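PDB 4HZD: CysE, serine acetyltransferase from Brucella abortus, which catalyses the transfer of an acetyl group from acetyl-coenzyme A to L-serine, giving O-acetylserine for cysteine biosynthesis. Local coordinates for residues 99-103 with 163-167; 90-94 with 121-125. Residues are numbered along the deposited sequence.

Contact 1. Residues 99-103 with 163-167; sequences YDRDP and GLFLD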
loop_
_atom_site.group_PDB
_atom_site.type_symbol
_atom_site.label_atom_id
_atom_site.label_comp_id
_atom_site.label_asym_id
_atom_site.label_seq_id
_atom_site.Cartn_x
_atom_site.Cartn_y
_atom_site.Cartn_z
ATOM N N TYR A 99 22.701 -3.886 -24.224
ATOM C CA TYR A 99 22.502 -4.938 -25.209
ATOM C C TYR A 99 23.868 -5.340 -25.792
ATOM O O TYR A 99 24.170 -6.527 -25.879
ATOM C CB TYR A 99 21.513 -4.495 -26.299
ATOM C CG TYR A 99 21.248 -5.583 -27.332
ATOM C CD1 TYR A 99 20.363 -6.644 -27.066
ATOM C CD2 TYR A 99 21.891 -5.562 -28.562
ATOM C CE1 TYR A 99 20.127 -7.642 -28.002
ATOM C CE2 TYR A 99 21.656 -6.546 -29.512
ATOM C CZ TYR A 99 20.774 -7.575 -29.236
ATOM O OH TYR A 99 20.575 -8.549 -30.187
ATOM N N ASP A 100 24.687 -4.342 -26.126
ATOM C CA ASP A 100 26.025 -4.559 -26.719
ATOM C C ASP A 100 27.099 -5.050 -25.764
ATOM O O ASP A 100 28.022 -5.734 -26.196
ATOM C CB ASP A 100 26.523 -3.277 -27.398
ATOM C CG ASP A 100 25.715 -2.924 -28.642
ATOM O OD1 ASP A 100 25.048 -3.799 -29.201
ATOM O OD2 ASP A 100 25.737 -1.760 -29.054
ATOM N N ARG A 101 26.988 -4.704 -24.477
ATOM C CA ARG A 101 28.087 -4.896 -23.529
ATOM C C ARG A 101 27.853 -6.003 -22.485
ATOM O O ARG A 101 28.800 -6.425 -21.886
ATOM C CB ARG A 101 28.483 -3.583 -22.827
ATOM C CG ARG A 101 28.845 -2.423 -23.760
ATOM C CD ARG A 101 29.217 -1.160 -22.989
ATOM N NE ARG A 101 28.960 -0.011 -23.842
ATOM C CZ ARG A 101 28.808 1.252 -23.453
ATOM N NH1 ARG A 101 28.926 1.614 -22.180
ATOM N NH2 ARG A 101 28.552 2.171 -24.378
ATOM N N ASP A 102 26.611 -6.466 -22.271
ATOM C CA ASP A 102 26.346 -7.548 -21.289
ATOM C C ASP A 102 25.903 -8.878 -21.909
ATOM O O ASP A 102 24.774 -8.974 -22.399
ATOM C CB ASP A 102 25.254 -7.132 -20.303
ATOM C CG ASP A 102 25.213 -8.021 -19.025
ATOM O OD1 ASP A 102 25.827 -9.119 -18.962
ATOM O OD2 ASP A 102 24.534 -7.605 -18.066
ATOM N N PRO A 103 26.743 -9.930 -21.804
ATOM C CA PRO A 103 26.374 -11.249 -22.360
ATOM C C PRO A 103 25.230 -11.963 -21.596
ATOM O O PRO A 103 24.574 -12.862 -22.155
ATOM C CB PRO A 103 27.671 -12.063 -22.239
ATOM C CG PRO A 103 28.753 -11.066 -21.894
ATOM C CD PRO A 103 28.061 -9.975 -21.137
ATOM N N GLY A 163 25.042 6.460 -23.577
ATOM C CA GLY A 163 25.626 5.129 -23.718
ATOM C C GLY A 163 26.367 4.695 -22.456
ATOM O O GLY A 163 27.445 4.084 -22.507
ATOM N N LEU A 164 25.815 5.051 -21.307
ATOM C CA LEU A 164 26.402 4.608 -20.036
ATOM C C LEU A 164 25.854 3.246 -19.641
ATOM O O LEU A 164 24.644 3.035 -19.657
ATOM C CB LEU A 164 26.114 5.636 -18.957
ATOM C CG LEU A 164 26.621 5.376 -17.526
ATOM C CD1 LEU A 164 28.147 5.235 -17.483
ATOM C CD2 LEU A 164 26.149 6.536 -16.649
ATOM N N PHE A 165 26.758 2.325 -19.327
ATOM C CA PHE A 165 26.411 1.022 -18.805
ATOM C C PHE A 165 26.823 0.887 -17.329
ATOM O O PHE A 165 28.024 0.936 -16.994
ATOM C CB PHE A 165 27.037 -0.037 -19.702
ATOM C CG PHE A 165 26.805 -1.455 -19.251
ATOM C CD1 PHE A 165 25.570 -1.857 -18.744
ATOM C CD2 PHE A 165 27.803 -2.400 -19.407
ATOM C CE1 PHE A 165 25.364 -3.175 -18.353
ATOM C CE2 PHE A 165 27.617 -3.726 -19.010
ATOM C CZ PHE A 165 26.399 -4.112 -18.487
ATOM N N LEU A 166 25.814 0.756 -16.456
ATOM C CA LEU A 166 25.990 0.631 -15.008
ATOM C C LEU A 166 25.672 -0.806 -14.627
ATOM O O LEU A 166 24.497 -1.177 -14.382
ATOM C CB LEU A 166 25.029 1.589 -14.292
ATOM C CG LEU A 166 25.586 2.587 -13.302
ATOM C CD1 LEU A 166 26.705 3.435 -13.925
ATOM C CD2 LEU A 166 24.460 3.487 -12.743
ATOM N N ASP A 167 26.701 -1.635 -14.634
ATOM C CA ASP A 167 26.486 -3.070 -14.632
ATOM C C ASP A 167 26.398 -3.511 -13.186
ATOM O O ASP A 167 27.325 -3.264 -12.423
ATOM C CB ASP A 167 27.664 -3.764 -15.369
ATOM C CG ASP A 167 27.491 -5.309 -15.492
ATOM O OD1 ASP A 167 26.374 -5.840 -15.301
ATOM O OD2 ASP A 167 28.495 -5.988 -15.791
HETATM O O HOH W 1 23.734 -5.455 -16.594
#
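Hydrogen bonding at one end of this contact rests on the extended side chain of Arg-101, the last helical residue of helix 87-101. Its guanidinium meets the carbonyl of Gly-163 near its own plane, and both terminal nitrogens share that single acceptor: NH1 and NH2 of Arg-101 each lie 2.9 Å from Gly-163 O, with N-H...O angles of 133°. The bonds are bent because two donors converge on one oxygen. NH1 also bonds Ser-185 OG on the next coil, so the arginine spans two turns of the left-handed β-helix.

Van der Waals packing fills the middle. The side chain of Phe-165, on the short strand 165-166, projects toward the helix end; Asp-102 CB comes within 3.7 Å of Phe-165 CZ, a carbon-to-carbon contact, and the guanidinium passes beside the phenylalanine's CB, with Arg-101 NH1 3.5 Å from Phe-165 CB. Strand 165-166 pairs in parallel with strand 185-186, so the helix end abuts an edge coil of the β-helix.

At the other end two acids face each other, Asp-102 OD2 and Asp-167 OD1 being 3.8 Å apart. A water donates to both, 2.7 Å from Asp-102 OD2 and 3.0 Å from Asp-167 OD1. The remaining oxygen of Asp-102, OD1, accepts a hydrogen bond from the backbone nitrogen of Ala-104, just past the helix end. The side chain of Asp-167 lies about 5 Å from bound coenzyme A.

The chemistry is thus uneven: a cationic group hydrogen-bonded to neutral oxygens at one end, and at the other a carboxylate pair whose proximity is eased by a bridging water, placing negative charge close to the bound coenzyme A.

Contact 2. Residues 90-94 with 121-125; sequences VLRVD and IQTHR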
loop_
_atom_site.group_PDB
_atom_site.type_symbol
_atom_site.label_atom_id
_atom_site.label_comp_id
_atom_site.label_asym_id
_atom_site.label_seq_id
_atom_site.Cartn_x
_atom_site.Cartn_y
_atom_site.Cartn_z
ATOM N N VAL A 90 18.978 9.491 -25.873
ATOM C CA VAL A 90 19.884 9.111 -24.778
ATOM C C VAL A 90 19.449 7.759 -24.189
ATOM O O VAL A 90 20.283 6.853 -24.034
ATOM C CB VAL A 90 19.973 10.191 -23.677
ATOM C CG1 VAL A 90 20.739 9.694 -22.463
ATOM C CG2 VAL A 90 20.594 11.494 -24.197
ATOM N N LEU A 91 18.156 7.586 -23.904
ATOM C CA LEU A 91 17.716 6.344 -23.227
ATOM C C LEU A 91 17.892 5.114 -24.153
ATOM O O LEU A 91 18.187 4.012 -23.695
ATOM C CB LEU A 91 16.265 6.470 -22.684
ATOM C CG LEU A 91 15.100 6.485 -23.669
ATOM C CD1 LEU A 91 14.765 5.065 -24.088
ATOM C CD2 LEU A 91 13.863 7.203 -23.119
ATOM N N ARG A 92 17.671 5.316 -25.445
ATOM C CA ARG A 92 17.911 4.307 -26.483
ATOM C C ARG A 92 19.398 3.914 -26.629
ATOM O O ARG A 92 19.719 2.726 -26.801
ATOM C CB ARG A 92 17.324 4.769 -27.840
ATOM C CG ARG A 92 15.828 4.419 -28.026
ATOM C CD ARG A 92 15.198 5.172 -29.209
ATOM N NE ARG A 92 13.731 5.015 -29.289
ATOM C CZ ARG A 92 12.828 5.724 -28.589
ATOM N NH1 ARG A 92 13.197 6.632 -27.687
ATOM N NH2 ARG A 92 11.526 5.505 -28.776
ATOM N N VAL A 93 20.294 4.890 -26.572
ATOM C CA VAL A 93 21.734 4.567 -26.567
ATOM C C VAL A 93 22.131 3.844 -25.254
ATOM O O VAL A 93 22.946 2.911 -25.271
ATOM C CB VAL A 93 22.652 5.767 -26.894
ATOM C CG1 VAL A 93 22.335 6.300 -28.283
ATOM C CG2 VAL A 93 22.500 6.888 -25.899
ATOM N N ASP A 94 21.523 4.241 -24.132
ATOM C CA ASP A 94 21.784 3.565 -22.849
ATOM C C ASP A 94 21.304 2.114 -22.876
ATOM O O ASP A 94 21.967 1.215 -22.342
ATOM C CB ASP A 94 21.146 4.321 -21.672
ATOM C CG ASP A 94 21.856 5.611 -21.323
ATOM O OD1 ASP A 94 22.987 5.888 -21.798
ATOM O OD2 ASP A 94 21.279 6.388 -20.543
ATOM N N ILE A 121 20.342 5.351 -13.896
ATOM C CA ILE A 121 20.898 6.367 -14.781
ATOM C C ILE A 121 19.831 7.406 -15.147
ATOM O O ILE A 121 20.074 8.630 -15.080
ATOM C CB ILE A 121 21.487 5.752 -16.059
ATOM C CG1 ILE A 121 22.815 5.055 -15.771
ATOM C CG2 ILE A 121 21.780 6.824 -17.100
ATOM C CD1 ILE A 121 23.146 4.045 -16.866
ATOM N N GLN A 122 18.660 6.919 -15.538
ATOM C CA GLN A 122 17.566 7.818 -15.954
ATOM C C GLN A 122 17.016 8.598 -14.763
ATOM O O GLN A 122 16.641 9.771 -14.887
ATOM C CB GLN A 122 16.462 7.055 -16.703
ATOM C CG GLN A 122 16.961 6.010 -17.690
ATOM C CD GLN A 122 18.078 6.527 -18.616
ATOM O OE1 GLN A 122 18.158 7.732 -18.921
ATOM N NE2 GLN A 122 18.913 5.621 -19.085
ATOM N N THR A 123 17.018 7.972 -13.594
ATOM C CA THR A 123 16.624 8.673 -12.365
ATOM C C THR A 123 17.586 9.816 -12.118
ATOM O O THR A 123 17.142 10.926 -11.858
ATOM C CB THR A 123 16.551 7.753 -11.113
ATOM O OG1 THR A 123 15.636 6.698 -11.352
ATOM C CG2 THR A 123 16.061 8.550 -9.904
ATOM N N HIS A 124 18.902 9.595 -12.314
ATOM C CA HIS A 124 19.825 10.714 -12.214
ATOM C C HIS A 124 19.560 11.815 -13.218
ATOM O O HIS A 124 19.622 12.997 -12.878
ATOM C CB HIS A 124 21.281 10.314 -12.389
ATOM C CG HIS A 124 22.186 11.519 -12.449
ATOM N ND1 HIS A 124 22.391 12.318 -11.373
ATOM C CD2 HIS A 124 22.838 12.127 -13.526
ATOM C CE1 HIS A 124 23.200 13.337 -11.729
ATOM N NE2 HIS A 124 23.460 13.224 -13.043
ATOM N N ARG A 125 19.320 11.440 -14.468
ATOM C CA ARG A 125 19.001 12.424 -15.501
ATOM C C ARG A 125 17.819 13.314 -15.052
ATOM O O ARG A 125 17.848 14.531 -15.209
ATOM C CB ARG A 125 18.683 11.707 -16.818
ATOM C CG ARG A 125 19.866 10.905 -17.360
ATOM C CD ARG A 125 19.805 10.648 -18.867
ATOM N NE ARG A 125 20.718 9.553 -19.272
ATOM C CZ ARG A 125 22.048 9.681 -19.379
ATOM N NH1 ARG A 125 22.650 10.837 -19.070
ATOM N NH2 ARG A 125 22.779 8.653 -19.774
#
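Val-90 lays its CG1 methyl over one face of the Arg-125 guanidinium, 3.2 Å from Arg-125 NE, while the edge of the same group is turned to Asp-94. The bond from Arg-125 NH2 to Asp-94 OD2 is short and nearly straight, 2.8 Å at 169°, and forms a buried salt bridge; a weak second bond runs from Arg-125 NE to Asp-94 OD2 at 3.5 Å.

Gln-122 joins the same acceptor. Its NE2 donates to Asp-94 OD2 over 2.9 Å at 167°, so one carboxylate oxygen gathers donors from two residues a helical turn apart on the partner helix. The amide oxygen acts as an acceptor instead: Gln-122 OE1 receives a weak bond from Arg-125 NE at 3.2 Å and another from the indole of Trp-87.

These groups lie between helices 87-101 and 116-132 of the α-helical N-terminal region of serine acetyltransferase. The two short segments run nearly antiparallel, at 158°, with their axes 11.6 Å apart at closest approach. That spacing is wide for direct interlocking of small side chains, and here long polar side chains span it; Leu-91 comes no nearer than 4.4 Å, from its CA to Gln-122 NE2.

Ile-121 supplies a nonpolar neighbour for the carboxylate, its CG2 lying 3.5 Å from Asp-94 OD2. The second oxygen, Asp-94 OD1, accepts the backbone nitrogen of Leu-164, and Arg-125 NH1 also bonds the carbonyl of Leu-160 and NH2 that of Gly-161, in the first coil of the left-handed β-helix.

From the N terminus, helix 87-101 supplies the first segment of both contacts: 90-94 for contact 2, then 99-103 for contact 1. Helix 116-132 returns to close contact 2 across 26 mostly helical residues. The chain then runs through helix 136-149 into the β-helix, where 163-167 closes contact 1 after 59 residues. The two closures therefore cross rather than nest. Their centres are 12 Å apart and they touch directly: Leu-164 N lies 3.0 Å from Asp-94 OD1, a probable hydrogen bond, and Leu-164 O packs against Ile-121 CD1 at 3.3 Å. Helix 87-101 thus joins its helical neighbour to the beginning of the left-handed β-helix.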